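Local coordinates for protein VP5 (Halorubrum pleomorphic virus 2, PDB 6QGI) that is the envelope protein of a haloarchaeal pleomorphic virus and probably drives fusion of the viral membrane with that of the host, at residues D446-T451 / T458-D463; D38-Q43 / V132-I137; V368-E373 / T378-N383; G68-A73 / Q240-G245. All coordinates share one frame; numbering follows the deposited sequence.

Contact 1: D446-T451 / T458-D463; sequences DKLTNT and TATSFD
Leu448 does nearly all the work here, and its two methyl groups divide the task. Leu448 CD1 lies against the peptide link between Thr458 and Ala459, coming within 3.6 Å of Thr458 O and 3.7 Å of Ala459 N, so a methyl rests on backbone rather than on another side chain. CD2 turns to the following residue and meets the methyl of Thr460, with 3.8 Å between Leu448 CD2 and Thr460 CG2. The leucine and the threonine cross at about a right angle. Leu448 carries CG beside its own backbone N, opposite the carbonyl carbon (chi1 -69°), which directs CG toward the returning chain. No hydrogen bond joins the two segments; the interaction is van der Waals throughout.

What positions the partners lies one shell out. Thr460 turns its methyl to the leucine while OG1 is hydrogen-bonded to Leu328 O, a bond that fixes the rotation of the side chain. The backbone of Thr458 bonds to Ser330, and Ser461 N to Asp298 OD2, so the irregular segment 458-463 is tied down by residues other than its leucine neighbour. Strand 443-450 is paired antiparallel with strand 301-307, where Ala303 also touches Leu448. The chain leaving that strand therefore folds back over one of its buried residues, passes strand 297-299, and goes on to helix 476-496.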
loop_
_atom_site.group_PDB
_atom_site.type_symbol
_atom_site.label_atom_id
_atom_site.label_comp_id
_atom_site.label_asym_id
_atom_site.label_seq_id
_atom_site.Cartn_x
_atom_site.Cartn_y
_atom_site.Cartn_z
ATOM N N ASP A 446 -17.946 15.296 4.992
ATOM C CA ASP A 446 -18.558 16.570 5.381
ATOM C C ASP A 446 -19.256 17.233 4.202
ATOM O O ASP A 446 -20.230 17.965 4.403
ATOM C CB ASP A 446 -17.512 17.530 5.965
ATOM C CG ASP A 446 -16.951 17.149 7.325
ATOM O OD1 ASP A 446 -17.524 16.243 7.980
ATOM O OD2 ASP A 446 -15.954 17.770 7.742
ATOM N N LYS A 447 -18.752 16.982 2.972
ATOM C CA LYS A 447 -19.271 17.540 1.724
ATOM C C LYS A 447 -18.841 16.703 0.510
ATOM O O LYS A 447 -17.773 16.093 0.523
ATOM C CB LYS A 447 -18.764 18.986 1.556
ATOM C CG LYS A 447 -19.674 19.898 0.738
ATOM C CD LYS A 447 -18.890 20.851 -0.172
ATOM C CE LYS A 447 -18.278 22.047 0.525
ATOM N NZ LYS A 447 -17.384 22.808 -0.388
ATOM N N LEU A 448 -19.686 16.701 -0.536
ATOM C CA LEU A 448 -19.476 16.079 -1.847
ATOM C C LEU A 448 -19.711 17.141 -2.916
ATOM O O LEU A 448 -20.736 17.820 -2.866
ATOM C CB LEU A 448 -20.419 14.876 -2.076
ATOM C CG LEU A 448 -20.202 13.617 -1.257
ATOM C CD1 LEU A 448 -21.314 12.643 -1.481
ATOM C CD2 LEU A 448 -18.945 12.924 -1.664
ATOM N N THR A 449 -18.768 17.307 -3.859
ATOM C CA THR A 449 -18.875 18.312 -4.922
ATOM C C THR A 449 -18.504 17.725 -6.277
ATOM O O THR A 449 -17.422 17.151 -6.421
ATOM C CB THR A 449 -17.976 19.535 -4.612
ATOM O OG1 THR A 449 -18.372 20.122 -3.375
ATOM C CG2 THR A 449 -18.014 20.598 -5.712
ATOM N N ASN A 450 -19.383 17.916 -7.281
ATOM C CA ASN A 450 -19.102 17.508 -8.652
ATOM C C ASN A 450 -18.136 18.548 -9.220
ATOM O O ASN A 450 -18.489 19.720 -9.299
ATOM C CB ASN A 450 -20.389 17.386 -9.468
ATOM C CG ASN A 450 -20.198 16.758 -10.828
ATOM O OD1 ASN A 450 -19.578 17.334 -11.731
ATOM N ND2 ASN A 450 -20.741 15.564 -11.006
ATOM N N THR A 451 -16.895 18.136 -9.521
ATOM C CA THR A 451 -15.809 19.009 -9.993
ATOM C C THR A 451 -16.095 19.734 -11.329
ATOM O O THR A 451 -15.565 20.828 -11.526
ATOM C CB THR A 451 -14.498 18.223 -10.114
ATOM O OG1 THR A 451 -14.737 17.000 -10.816
ATOM C CG2 THR A 451 -13.863 17.935 -8.760
ATOM N N THR A 458 -25.176 14.687 -3.225
ATOM C CA THR A 458 -25.407 13.910 -2.001
ATOM C C THR A 458 -24.853 12.475 -2.050
ATOM O O THR A 458 -24.756 11.839 -0.998
ATOM C CB THR A 458 -26.907 13.855 -1.691
ATOM O OG1 THR A 458 -27.606 13.303 -2.810
ATOM C CG2 THR A 458 -27.475 15.215 -1.326
ATOM N N ALA A 459 -24.503 11.963 -3.242
ATOM C CA ALA A 459 -23.997 10.595 -3.382
ATOM C C ALA A 459 -22.840 10.492 -4.380
ATOM O O ALA A 459 -22.641 11.384 -5.210
ATOM C CB ALA A 459 -25.129 9.666 -3.808
ATOM N N THR A 460 -22.084 9.382 -4.289
ATOM C CA THR A 460 -20.955 9.069 -5.166
ATOM C C THR A 460 -21.375 8.067 -6.254
ATOM O O THR A 460 -22.344 7.329 -6.074
ATOM C CB THR A 460 -19.763 8.513 -4.358
ATOM O OG1 THR A 460 -20.178 7.371 -3.611
ATOM C CG2 THR A 460 -19.117 9.550 -3.452
ATOM N N SER A 461 -20.642 8.054 -7.383
ATOM C CA SER A 461 -20.851 7.147 -8.516
ATOM C C SER A 461 -19.495 6.608 -8.965
ATOM O O SER A 461 -18.656 7.369 -9.459
ATOM C CB SER A 461 -21.584 7.851 -9.657
ATOM O OG SER A 461 -21.717 7.013 -10.795
ATOM N N PHE A 462 -19.271 5.300 -8.755
ATOM C CA PHE A 462 -18.014 4.629 -9.086
ATOM C C PHE A 462 -18.056 4.042 -10.496
ATOM O O PHE A 462 -19.030 3.393 -10.880
ATOM C CB PHE A 462 -17.667 3.556 -8.030
ATOM C CG PHE A 462 -17.317 4.176 -6.696
ATOM C CD1 PHE A 462 -16.034 4.645 -6.445
ATOM C CD2 PHE A 462 -18.287 4.351 -5.716
ATOM C CE1 PHE A 462 -15.728 5.272 -5.237
ATOM C CE2 PHE A 462 -17.981 4.986 -4.510
ATOM C CZ PHE A 462 -16.705 5.448 -4.281
ATOM N N ASP A 463 -17.002 4.320 -11.273
ATOM C CA ASP A 463 -16.849 3.873 -12.652
ATOM C C ASP A 463 -15.640 2.963 -12.824
ATOM O O ASP A 463 -14.575 3.192 -12.245
ATOM C CB ASP A 463 -16.715 5.075 -13.609
ATOM C CG ASP A 463 -17.983 5.871 -13.862
ATOM O OD1 ASP A 463 -19.076 5.255 -13.926
ATOM O OD2 ASP A 463 -17.881 7.106 -14.036
#

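Contact 2: D38-Q43 / V132-I137; sequences DALKQQ and VNHPDI
Leu40 lays one methyl against the flank of His134: Leu40 CD2 is 3.6 Å from His134 CD2 and 3.7 Å from His134 CB, approaching the imidazole obliquely while the two side chains slide past each other in opposite directions. With CG anti to the backbone N (chi1 -180°), the leucine is carried away from helix 37-60 toward the ring. Ile137 completes the small apolar patch. Its CD1 sits over one face of the same imidazole, 4.1 Å above the plane and displaced toward the rim, and also meets the helix at Lys41, whose CG is 3.8 Å from Ile137 CD1. That is the aliphatic base of the lysine; further out the chain bends at chi3, and Lys41 also touches Val142 and Tyr215.

The contact joins the early part of helix 37-60 to the turn that follows the long helix 91-133. His134 is the first residue to leave the helical conformation, and the turn folds back on its ring: Asp136 N donates to His134 ND1 over 3.1 Å, with an N-H...ND1 angle of 155° and from a point tilted 17° out of the ring plane. The other ring nitrogen, NE2, is hydrogen-bonded to Leu35 O, just ahead of helix 37-60. With ND1 accepting and NE2 facing a carbonyl, the ring is consistent with a neutral imidazole carrying its proton on NE2.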
loop_
_atom_site.group_PDB
_atom_site.type_symbol
_atom_site.label_atom_id
_atom_site.label_comp_id
_atom_site.label_asym_id
_atom_site.label_seq_id
_atom_site.Cartn_x
_atom_site.Cartn_y
_atom_site.Cartn_z
ATOM N N ASP A 38 20.467 0.215 24.023
ATOM C CA ASP A 38 19.139 0.804 23.807
ATOM C C ASP A 38 18.889 1.185 22.334
ATOM O O ASP A 38 17.824 0.858 21.802
ATOM C CB ASP A 38 18.923 2.032 24.713
ATOM C CG ASP A 38 17.478 2.496 24.768
ATOM O OD1 ASP A 38 16.638 1.761 25.333
ATOM O OD2 ASP A 38 17.188 3.595 24.243
ATOM N N ALA A 39 19.862 1.865 21.690
ATOM C CA ALA A 39 19.801 2.311 20.291
ATOM C C ALA A 39 19.563 1.149 19.335
ATOM O O ALA A 39 18.771 1.305 18.409
ATOM C CB ALA A 39 21.077 3.040 19.907
ATOM N N LEU A 40 20.220 -0.016 19.560
ATOM C CA LEU A 40 20.023 -1.193 18.704
ATOM C C LEU A 40 18.590 -1.704 18.828
ATOM O O LEU A 40 17.956 -1.961 17.815
ATOM C CB LEU A 40 21.031 -2.321 19.006
ATOM C CG LEU A 40 20.901 -3.590 18.143
ATOM C CD1 LEU A 40 21.134 -3.296 16.675
ATOM C CD2 LEU A 40 21.828 -4.677 18.623
ATOM N N LYS A 41 18.075 -1.798 20.058
ATOM C CA LYS A 41 16.715 -2.239 20.356
ATOM C C LYS A 41 15.691 -1.311 19.679
ATOM O O LYS A 41 14.700 -1.785 19.113
ATOM C CB LYS A 41 16.497 -2.291 21.877
ATOM C CG LYS A 41 17.393 -3.306 22.587
ATOM C CD LYS A 41 16.920 -3.648 23.993
ATOM C CE LYS A 41 17.578 -2.807 25.057
ATOM N NZ LYS A 41 17.047 -3.126 26.404
ATOM N N GLN A 42 15.980 0.002 19.704
ATOM C CA GLN A 42 15.196 1.076 19.112
ATOM C C GLN A 42 15.217 0.982 17.586
ATOM O O GLN A 42 14.158 1.033 16.954
ATOM C CB GLN A 42 15.747 2.435 19.585
ATOM C CG GLN A 42 15.129 3.645 18.898
ATOM C CD GLN A 42 15.135 4.881 19.755
ATOM O OE1 GLN A 42 14.078 5.371 20.162
ATOM N NE2 GLN A 42 16.315 5.426 20.036
ATOM N N GLN A 43 16.422 0.865 17.003
ATOM C CA GLN A 43 16.636 0.798 15.560
ATOM C C GLN A 43 16.122 -0.506 14.961
ATOM O O GLN A 43 15.675 -0.478 13.817
ATOM C CB GLN A 43 18.105 1.021 15.207
ATOM C CG GLN A 43 18.492 2.492 15.273
ATOM C CD GLN A 43 19.822 2.811 14.647
ATOM O OE1 GLN A 43 20.288 2.162 13.705
ATOM N NE2 GLN A 43 20.453 3.846 15.148
ATOM N N VAL A 132 22.992 -10.851 17.579
ATOM C CA VAL A 132 23.909 -11.878 18.102
ATOM C C VAL A 132 25.306 -11.265 18.358
ATOM O O VAL A 132 25.849 -11.447 19.452
ATOM C CB VAL A 132 23.979 -13.128 17.175
ATOM C CG1 VAL A 132 25.170 -14.027 17.510
ATOM C CG2 VAL A 132 22.684 -13.928 17.240
ATOM N N ASN A 133 25.850 -10.507 17.376
ATOM C CA ASN A 133 27.169 -9.870 17.463
ATOM C C ASN A 133 27.254 -8.816 18.570
ATOM O O ASN A 133 28.350 -8.620 19.108
ATOM C CB ASN A 133 27.586 -9.257 16.130
ATOM C CG ASN A 133 28.063 -10.277 15.129
ATOM O OD1 ASN A 133 28.935 -11.109 15.412
ATOM N ND2 ASN A 133 27.507 -10.234 13.931
ATOM N N HIS A 134 26.117 -8.154 18.922
ATOM C CA HIS A 134 26.097 -7.169 20.013
ATOM C C HIS A 134 26.447 -7.865 21.332
ATOM O O HIS A 134 25.858 -8.902 21.665
ATOM C CB HIS A 134 24.758 -6.423 20.130
ATOM C CG HIS A 134 24.858 -5.146 20.908
ATOM N ND1 HIS A 134 24.968 -5.147 22.288
ATOM C CD2 HIS A 134 24.868 -3.865 20.472
ATOM C CE1 HIS A 134 25.053 -3.876 22.643
ATOM N NE2 HIS A 134 24.993 -3.068 21.586
ATOM N N PRO A 135 27.441 -7.318 22.064
ATOM C CA PRO A 135 27.901 -7.975 23.297
ATOM C C PRO A 135 26.910 -7.969 24.465
ATOM O O PRO A 135 26.987 -8.854 25.323
ATOM C CB PRO A 135 29.144 -7.161 23.669
ATOM C CG PRO A 135 28.941 -5.830 23.045
ATOM C CD PRO A 135 28.249 -6.117 21.760
ATOM N N ASP A 136 26.006 -6.978 24.519
ATOM C CA ASP A 136 25.087 -6.826 25.641
ATOM C C ASP A 136 23.676 -7.322 25.356
ATOM O O ASP A 136 22.854 -7.347 26.275
ATOM C CB ASP A 136 25.028 -5.346 26.072
ATOM C CG ASP A 136 26.376 -4.657 26.232
ATOM O OD1 ASP A 136 27.328 -5.311 26.721
ATOM O OD2 ASP A 136 26.476 -3.464 25.876
ATOM N N ILE A 137 23.382 -7.710 24.107
ATOM C CA ILE A 137 22.029 -8.102 23.709
ATOM C C ILE A 137 21.998 -9.435 22.955
ATOM O O ILE A 137 22.907 -9.750 22.188
ATOM C CB ILE A 137 21.436 -6.939 22.849
ATOM C CG1 ILE A 137 21.179 -5.707 23.726
ATOM C CG2 ILE A 137 20.162 -7.314 22.062
ATOM C CD1 ILE A 137 20.967 -4.550 22.976
#

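Contact 3: V368-E373 / T378-N383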
loop_
_atom_site.group_PDB
_atom_site.type_symbol
_atom_site.label_atom_id
_atom_site.label_comp_id
_atom_site.label_asym_id
_atom_site.label_seq_id
_atom_site.Cartn_x
_atom_site.Cartn_y
_atom_site.Cartn_z
ATOM N N VAL A 368 6.181 26.454 24.585
ATOM C CA VAL A 368 4.861 25.860 24.345
ATOM C C VAL A 368 5.045 24.342 24.385
ATOM O O VAL A 368 6.034 23.845 23.856
ATOM C CB VAL A 368 4.191 26.342 23.031
ATOM C CG1 VAL A 368 2.850 25.650 22.819
ATOM C CG2 VAL A 368 4.005 27.857 23.031
ATOM N N THR A 369 4.113 23.615 25.022
ATOM C CA THR A 369 4.196 22.165 25.164
ATOM C C THR A 369 2.987 21.474 24.513
ATOM O O THR A 369 1.848 21.907 24.695
ATOM C CB THR A 369 4.354 21.803 26.653
ATOM O OG1 THR A 369 5.494 22.498 27.169
ATOM C CG2 THR A 369 4.530 20.303 26.889
ATOM N N LEU A 370 3.270 20.401 23.738
ATOM C CA LEU A 370 2.305 19.533 23.052
ATOM C C LEU A 370 2.257 18.180 23.749
ATOM O O LEU A 370 3.307 17.648 24.117
ATOM C CB LEU A 370 2.646 19.341 21.558
ATOM C CG LEU A 370 2.719 20.570 20.641
ATOM C CD1 LEU A 370 2.993 20.147 19.212
ATOM C CD2 LEU A 370 1.447 21.412 20.693
ATOM N N THR A 371 1.051 17.627 23.933
ATOM C CA THR A 371 0.876 16.349 24.627
ATOM C C THR A 371 0.817 15.155 23.638
ATOM O O THR A 371 0.770 14.003 24.081
ATOM C CB THR A 371 -0.335 16.407 25.565
ATOM O OG1 THR A 371 -1.462 16.907 24.852
ATOM C CG2 THR A 371 -0.079 17.275 26.793
ATOM N N SER A 372 0.871 15.430 22.317
ATOM C CA SER A 372 0.920 14.410 21.265
ATOM C C SER A 372 1.904 14.814 20.176
ATOM O O SER A 372 2.081 16.002 19.907
ATOM C CB SER A 372 -0.456 14.143 20.662
ATOM O OG SER A 372 -1.338 13.545 21.599
ATOM N N GLU A 373 2.549 13.808 19.560
ATOM C CA GLU A 373 3.547 13.945 18.500
ATOM C C GLU A 373 2.970 14.672 17.275
ATOM O O GLU A 373 1.945 14.234 16.748
ATOM C CB GLU A 373 4.061 12.552 18.092
ATOM C CG GLU A 373 5.451 12.546 17.475
ATOM C CD GLU A 373 6.204 11.228 17.555
ATOM O OE1 GLU A 373 5.565 10.173 17.780
ATOM O OE2 GLU A 373 7.444 11.254 17.391
ATOM N N THR A 378 3.751 18.585 8.422
ATOM C CA THR A 378 2.777 19.550 8.940
ATOM C C THR A 378 3.448 20.486 9.965
ATOM O O THR A 378 4.614 20.298 10.318
ATOM C CB THR A 378 1.516 18.864 9.536
ATOM O OG1 THR A 378 1.821 18.228 10.775
ATOM C CG2 THR A 378 0.843 17.896 8.579
ATOM N N ALA A 379 2.704 21.511 10.404
ATOM C CA ALA A 379 3.112 22.509 11.391
ATOM C C ALA A 379 1.950 22.822 12.318
ATOM O O ALA A 379 0.815 22.932 11.852
ATOM C CB ALA A 379 3.589 23.778 10.699
ATOM N N VAL A 380 2.218 22.945 13.623
ATOM C CA VAL A 380 1.171 23.272 14.594
ATOM C C VAL A 380 1.136 24.802 14.723
ATOM O O VAL A 380 2.140 25.418 15.082
ATOM C CB VAL A 380 1.327 22.539 15.959
ATOM C CG1 VAL A 380 0.168 22.865 16.900
ATOM C CG2 VAL A 380 1.441 21.025 15.765
ATOM N N GLU A 381 -0.007 25.398 14.345
ATOM C CA GLU A 381 -0.275 26.835 14.369
ATOM C C GLU A 381 -1.054 27.164 15.635
ATOM O O GLU A 381 -2.242 26.847 15.745
ATOM C CB GLU A 381 -1.044 27.257 13.107
ATOM C CG GLU A 381 -0.797 28.692 12.691
ATOM C CD GLU A 381 -1.733 29.180 11.606
ATOM O OE1 GLU A 381 -2.855 29.620 11.945
ATOM O OE2 GLU A 381 -1.348 29.120 10.416
ATOM N N LEU A 382 -0.368 27.758 16.609
ATOM C CA LEU A 382 -0.960 28.082 17.898
ATOM C C LEU A 382 -1.388 29.532 17.990
ATOM O O LEU A 382 -0.665 30.429 17.556
ATOM C CB LEU A 382 0.005 27.743 19.035
ATOM C CG LEU A 382 0.428 26.284 19.114
ATOM C CD1 LEU A 382 1.635 26.127 19.958
ATOM C CD2 LEU A 382 -0.689 25.405 19.598
ATOM N N ASN A 383 -2.584 29.748 18.559
ATOM C CA ASN A 383 -3.184 31.059 18.776
ATOM C C ASN A 383 -3.199 31.356 20.273
ATOM O O ASN A 383 -3.941 30.735 21.045
ATOM C CB ASN A 383 -4.593 31.134 18.160
ATOM C CG ASN A 383 -4.631 31.062 16.650
ATOM O OD1 ASN A 383 -3.659 31.357 15.960
ATOM N ND2 ASN A 383 -5.762 30.654 16.102
#
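Leu370 and Val380 point their side chains straight at each other and meet tip to tip, Leu370 CD1 lying 3.9 Å from Val380 CG2. Val368 and Leu382 are opposed in the same end-on manner through Val368 CG1 and Leu382 CD1, although that pair is modelled too close for its exact spacing to be trusted. Leu370 holds CG beside its backbone N and opposite the carbonyl carbon (chi1 -59°), and in Val380 the branch placed likewise, CG2, is the one that does the touching. The two pairs run in reverse order along the chain, 368 against 382 and 370 against 380, so the segments run in roughly opposite directions, at a slant.

They do not pair as strands, however. The CA atoms of Leu370 and Val380 are 9.3 Å apart, and the backbone bonds go elsewhere: Val368 and Leu370 to His407 and Trp405 on strand 405-408, Thr378 to Ala394. The segments thus belong to different sheets, whose facing sides meet through these side chains, with Trp356, Trp397 and Trp405 around Leu370, and Ile420 and Ala423 against Leu382. All four meeting residues are buried and purely aliphatic, which implies that dispersion and the exclusion of water hold the layers together, without a directional bond between these segments.

Contact 4: G68-A73 / Q240-G245; sequences GVKHTA and QNVRSG
Gly68 O is gripped twice by Thr72: the hydroxyl OG1 donates to it over 2.7 Å and the amide N over 2.9 Å, the two reaching the carbonyl from opposite faces of its plane. The same double hold recurs on the partner helix, where Ser244 OG gives its hydrogen to Gln240 O at 2.9 Å and Ser244 N supplies the routine helical bond. In each case a hydroxyl folds back on its own helix, one turn earlier. The setting is a helix-to-helix packing in the alpha-helical part of the protein, between helix 66-86 and helix 225-253, with helix 91-133 close by: Tyr105 touches Val69, Thr72 and Ala73, and Asn103 OD1 receives a hydrogen bond from Arg243 NH2.

Across the interface the chemistry is apolar. Val242 projects from its helix toward residues one turn apart on the other, Lys70 and Ala73, and its two methyls share them. Val242 CG1 lies 4.0 Å from Ala73 CB. Val242 CG2, opposite the carbonyl carbon and beside the backbone N, takes the lysine, touching Lys70 CG at 3.6 Å as the side chains pass at a slant. The backbones come close here, with 6.6 Å between the CA atoms of Lys70 and Val242, an approach consistent with the small Ala73 beside them. Lys70 contributes the methylene part of its chain, extended as far as CD before it bends at chi3 (107°). Its backbone is part of the surface as well, Lys70 O standing 3.9 Å from Val242 CG2.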
loop_
_atom_site.group_PDB
_atom_site.type_symbol
_atom_site.label_atom_id
_atom_site.label_comp_id
_atom_site.label_asym_id
_atom_site.label_seq_id
_atom_site.Cartn_x
_atom_site.Cartn_y
_atom_site.Cartn_z
ATOM N N GLY A 68 -7.963 -6.932 -10.458
ATOM C CA GLY A 68 -7.384 -6.067 -11.475
ATOM C C GLY A 68 -6.217 -6.719 -12.185
ATOM O O GLY A 68 -5.957 -6.409 -13.347
ATOM N N VAL A 69 -5.505 -7.629 -11.489
ATOM C CA VAL A 69 -4.386 -8.387 -12.052
ATOM C C VAL A 69 -4.975 -9.348 -13.087
ATOM O O VAL A 69 -4.474 -9.420 -14.209
ATOM C CB VAL A 69 -3.539 -9.111 -10.963
ATOM C CG1 VAL A 69 -2.457 -9.985 -11.585
ATOM C CG2 VAL A 69 -2.915 -8.115 -9.992
ATOM N N LYS A 70 -6.096 -10.012 -12.720
ATOM C CA LYS A 70 -6.863 -10.933 -13.561
ATOM C C LYS A 70 -7.337 -10.212 -14.838
ATOM O O LYS A 70 -7.206 -10.767 -15.925
ATOM C CB LYS A 70 -8.050 -11.509 -12.768
ATOM C CG LYS A 70 -8.794 -12.616 -13.495
ATOM C CD LYS A 70 -10.075 -13.008 -12.799
ATOM C CE LYS A 70 -11.286 -12.511 -13.545
ATOM N NZ LYS A 70 -12.541 -13.024 -12.946
ATOM N N HIS A 71 -7.840 -8.972 -14.694
ATOM C CA HIS A 71 -8.325 -8.110 -15.776
ATOM C C HIS A 71 -7.175 -7.710 -16.704
ATOM O O HIS A 71 -7.332 -7.761 -17.927
ATOM C CB HIS A 71 -9.002 -6.851 -15.183
ATOM C CG HIS A 71 -9.566 -5.904 -16.200
ATOM N ND1 HIS A 71 -10.767 -6.160 -16.838
ATOM C CD2 HIS A 71 -9.091 -4.712 -16.629
ATOM C CE1 HIS A 71 -10.977 -5.128 -17.641
ATOM N NE2 HIS A 71 -9.993 -4.234 -17.555
ATOM N N THR A 72 -6.025 -7.315 -16.118
ATOM C CA THR A 72 -4.830 -6.885 -16.846
ATOM C C THR A 72 -4.265 -8.070 -17.638
ATOM O O THR A 72 -3.980 -7.907 -18.827
ATOM C CB THR A 72 -3.821 -6.256 -15.879
ATOM O OG1 THR A 72 -4.466 -5.168 -15.222
ATOM C CG2 THR A 72 -2.570 -5.741 -16.575
ATOM N N ALA A 73 -4.157 -9.259 -16.995
ATOM C CA ALA A 73 -3.673 -10.496 -17.616
ATOM C C ALA A 73 -4.479 -10.816 -18.863
ATOM O O ALA A 73 -3.888 -11.037 -19.921
ATOM C CB ALA A 73 -3.746 -11.652 -16.627
ATOM N N GLN A 240 -4.274 -19.603 -12.550
ATOM C CA GLN A 240 -4.946 -20.822 -12.992
ATOM C C GLN A 240 -6.249 -20.506 -13.735
ATOM O O GLN A 240 -6.531 -21.141 -14.752
ATOM C CB GLN A 240 -5.221 -21.760 -11.804
ATOM C CG GLN A 240 -3.962 -22.325 -11.123
ATOM C CD GLN A 240 -3.046 -23.119 -12.034
ATOM O OE1 GLN A 240 -3.479 -23.945 -12.848
ATOM N NE2 GLN A 240 -1.750 -22.883 -11.908
ATOM N N ASN A 241 -7.027 -19.521 -13.242
ATOM C CA ASN A 241 -8.304 -19.106 -13.830
ATOM C C ASN A 241 -8.121 -18.391 -15.166
ATOM O O ASN A 241 -8.943 -18.598 -16.057
ATOM C CB ASN A 241 -9.103 -18.210 -12.865
ATOM C CG ASN A 241 -9.686 -18.910 -11.652
ATOM O OD1 ASN A 241 -9.618 -20.137 -11.492
ATOM N ND2 ASN A 241 -10.272 -18.129 -10.754
ATOM N N VAL A 242 -7.077 -17.547 -15.313
ATOM C CA VAL A 242 -6.828 -16.829 -16.571
ATOM C C VAL A 242 -6.322 -17.833 -17.629
ATOM O O VAL A 242 -6.747 -17.732 -18.774
ATOM C CB VAL A 242 -5.904 -15.587 -16.432
ATOM C CG1 VAL A 242 -5.700 -14.888 -17.775
ATOM C CG2 VAL A 242 -6.479 -14.597 -15.431
ATOM N N ARG A 243 -5.474 -18.817 -17.243
ATOM C CA ARG A 243 -4.969 -19.868 -18.151
ATOM C C ARG A 243 -6.119 -20.714 -18.712
ATOM O O ARG A 243 -6.207 -20.894 -19.926
ATOM C CB ARG A 243 -3.960 -20.788 -17.436
ATOM C CG ARG A 243 -2.536 -20.264 -17.380
ATOM C CD ARG A 243 -1.751 -21.029 -16.336
ATOM N NE ARG A 243 -0.338 -20.664 -16.316
ATOM C CZ ARG A 243 0.555 -21.144 -15.457
ATOM N NH1 ARG A 243 0.175 -21.997 -14.509
ATOM N NH2 ARG A 243 1.820 -20.768 -15.519
ATOM N N SER A 244 -6.996 -21.226 -17.825
ATOM C CA SER A 244 -8.156 -22.052 -18.178
ATOM C C SER A 244 -9.202 -21.236 -18.940
ATOM O O SER A 244 -9.823 -21.745 -19.876
ATOM C CB SER A 244 -8.783 -22.659 -16.926
ATOM O OG SER A 244 -7.815 -23.328 -16.133
ATOM N N GLY A 245 -9.370 -19.981 -18.525
ATOM C CA GLY A 245 -10.307 -19.036 -19.116
ATOM C C GLY A 245 -9.918 -18.578 -20.505
ATOM O O GLY A 245 -10.788 -18.461 -21.368
#

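None of the four contacts has a hydrogen bond between its segments, yet they pack differently. Contacts 3 and 4 are buried, the first between facing beta layers, the second between helices; contacts 1 and 2 are only partly buried and bring irregular chain against a strand and a helix respectively. Contacts 1 and 3 reach the same group of strands, their nearest atoms about 17 Å apart. Contacts 2 and 4 lie in the N-terminal envelope-protein region, and three of their four helices, 37-60, 66-86 and 91-133, follow one another, but they sit on opposite sides of the chain's centre. Contact 2 comes within about 9 Å of contact 3, nearest atoms. An aromatic ring takes part across the interface in contact 2 alone.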